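Local structure of nucleoplasmin-like protein (Drosophila melanogaster, 1NLQ) at the interface of chains A and B. The protein binds core histones as a nucleoplasmin-family chaperone and takes part in the ATP-facilitated assembly of approximately regularly spaced nucleosomal arrays. Numbering follows the deposited sequence. Chains: chain A/B, Nucleoplasmin-like protein.

The interface of chains A and B. Residues chain A 36, 38-40, 73, 98, 100; chain B 63-66, 75.
With CG anti to the backbone N (chi1 172°) and the chain extended beyond it, A:Gln36 carries its terminal amide across to strand 60-68 of chain B, where A:His100, its CG anti to the carbonyl carbon, also sets its imidazole against the backbone. The two polar side chains are coupled. A:Gln36 NE2 donates to ring nitrogen ND1 of A:His100 at 3.0 Å, and this bond would favour the tautomer with its proton on NE2. NE2 of A:His100 in turn donates to the carbonyl O of B:Pro63 (2.8 Å), in the carbonyl plane but bent at the hydrogen. A:Gln36 NE2 also reaches the carbonyl O of B:Ile64 at 3.1 Å, coming from above the carbonyl plane, while OE1 rests against CB of B:Val75. An alanine in place of A:Gln36 would probably leave the B:Ile64 carbonyl without this donor and A:His100 freer to turn. Apolar packing flanks the polar pair. The CB-CG-CD side of B:Pro63 is turned onto one face of the A:Tyr98 ring, toward its rim, with CD 3.9 Å from the centroid in a CH-pi contact and B:Pro63 CG 3.5 Å from A:Tyr98 CZ. A:Leu38 presses CD2 onto the B:Ala65 backbone, 3.6 Å from its N, and both its methyls meet B:Val66. Farther along, CD of A:Arg73 packs on CG1 of B:Val66 at 3.7 Å; its guanidinium turns back within chain A, NH1 hydrogen-bonding the carbonyl O of A:Leu39. As an example of recognition through main-chain carbonyls backed by apolar packing, this patch forms part of the interface between neighbouring core domains in the pentameric ring; two such rings meet head-to-head in the decamer.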
# COMPACT_ATOMS: atom_id res chain seq x y z
N GLN A 36 -2.76 -6.24 -6.68
CA GLN A 36 -3.00 -7.02 -5.48
C GLN A 36 -3.00 -8.52 -5.71
O GLN A 36 -3.45 -9.00 -6.75
CB GLN A 36 -4.34 -6.56 -4.87
CG GLN A 36 -4.86 -7.39 -3.70
CD GLN A 36 -6.22 -6.91 -3.19
OE1 GLN A 36 -6.30 -6.18 -2.21
NE2 GLN A 36 -7.29 -7.32 -3.87
N LEU A 38 -4.19 -11.70 -3.47
CA LEU A 38 -4.96 -12.01 -2.29
C LEU A 38 -5.19 -13.49 -2.04
O LEU A 38 -5.48 -14.24 -2.97
CB LEU A 38 -6.30 -11.29 -2.44
CG LEU A 38 -7.44 -11.41 -1.43
CD1 LEU A 38 -7.06 -10.79 -0.10
CD2 LEU A 38 -8.66 -10.70 -2.02
N LEU A 39 -5.05 -13.90 -0.78
CA LEU A 39 -5.24 -15.29 -0.39
C LEU A 39 -6.71 -15.56 -0.07
O LEU A 39 -7.33 -14.83 0.70
CB LEU A 39 -4.38 -15.60 0.84
CG LEU A 39 -4.41 -17.05 1.33
CD1 LEU A 39 -3.75 -17.96 0.30
CD2 LEU A 39 -3.66 -17.15 2.66
N GLY A 40 -7.27 -16.61 -0.67
CA GLY A 40 -8.67 -16.94 -0.44
C GLY A 40 -8.99 -17.32 0.99
O GLY A 40 -8.15 -17.86 1.71
N ARG A 73 -2.51 -11.87 4.58
CA ARG A 73 -3.68 -12.13 3.76
C ARG A 73 -3.52 -11.62 2.33
O ARG A 73 -4.13 -12.15 1.40
CB ARG A 73 -4.90 -11.47 4.42
CG ARG A 73 -6.23 -11.60 3.67
CD ARG A 73 -6.62 -13.04 3.40
NE ARG A 73 -6.58 -13.88 4.59
CZ ARG A 73 -6.83 -15.19 4.59
NH1 ARG A 73 -7.14 -15.80 3.45
NH2 ARG A 73 -6.75 -15.87 5.72
N TYR A 98 -5.84 -15.03 -5.60
CA TYR A 98 -6.36 -14.18 -6.65
C TYR A 98 -5.35 -13.10 -7.03
O TYR A 98 -4.72 -12.50 -6.16
CB TYR A 98 -7.67 -13.53 -6.19
CG TYR A 98 -8.60 -14.46 -5.45
CD1 TYR A 98 -8.82 -14.32 -4.08
CD2 TYR A 98 -9.25 -15.50 -6.12
CE1 TYR A 98 -9.68 -15.18 -3.39
CE2 TYR A 98 -10.11 -16.37 -5.43
CZ TYR A 98 -10.31 -16.20 -4.08
OH TYR A 98 -11.14 -17.07 -3.40
N HIS A 100 -4.97 -9.52 -8.99
CA HIS A 100 -5.72 -8.40 -9.53
C HIS A 100 -4.84 -7.29 -10.10
O HIS A 100 -3.76 -7.01 -9.58
CB HIS A 100 -6.60 -7.77 -8.44
CG HIS A 100 -7.46 -8.76 -7.71
ND1 HIS A 100 -7.36 -8.94 -6.34
CD2 HIS A 100 -8.43 -9.59 -8.14
CE1 HIS A 100 -8.25 -9.85 -5.97
NE2 HIS A 100 -8.91 -10.26 -7.03
N PRO B 63 -13.29 -12.76 -6.13
CA PRO B 63 -13.25 -12.02 -4.86
C PRO B 63 -12.20 -10.91 -5.01
O PRO B 63 -11.15 -11.13 -5.62
CB PRO B 63 -12.80 -13.07 -3.86
CG PRO B 63 -13.29 -14.37 -4.46
CD PRO B 63 -12.99 -14.19 -5.92
N ILE B 64 -12.49 -9.73 -4.48
CA ILE B 64 -11.52 -8.66 -4.57
C ILE B 64 -11.11 -8.23 -3.18
O ILE B 64 -10.22 -7.39 -3.01
CB ILE B 64 -12.05 -7.46 -5.37
CG1 ILE B 64 -13.32 -6.92 -4.73
CG2 ILE B 64 -12.27 -7.88 -6.82
CD1 ILE B 64 -13.76 -5.60 -5.34
N ALA B 65 -11.75 -8.81 -2.18
CA ALA B 65 -11.42 -8.51 -0.79
C ALA B 65 -11.77 -9.68 0.12
O ALA B 65 -12.84 -10.27 0.01
CB ALA B 65 -12.16 -7.25 -0.32
N VAL B 66 -10.83 -10.03 0.98
CA VAL B 66 -11.03 -11.07 1.98
C VAL B 66 -10.59 -10.37 3.26
O VAL B 66 -9.42 -10.01 3.42
CB VAL B 66 -10.15 -12.31 1.71
CG1 VAL B 66 -10.31 -13.32 2.84
CG2 VAL B 66 -10.57 -12.96 0.40
N VAL B 75 -8.19 -3.70 2.64
CA VAL B 75 -7.37 -3.99 1.47
C VAL B 75 -7.47 -2.76 0.57
O VAL B 75 -8.41 -1.96 0.68
CB VAL B 75 -7.85 -5.24 0.68
CG1 VAL B 75 -7.60 -6.52 1.49
CG2 VAL B 75 -9.32 -5.11 0.32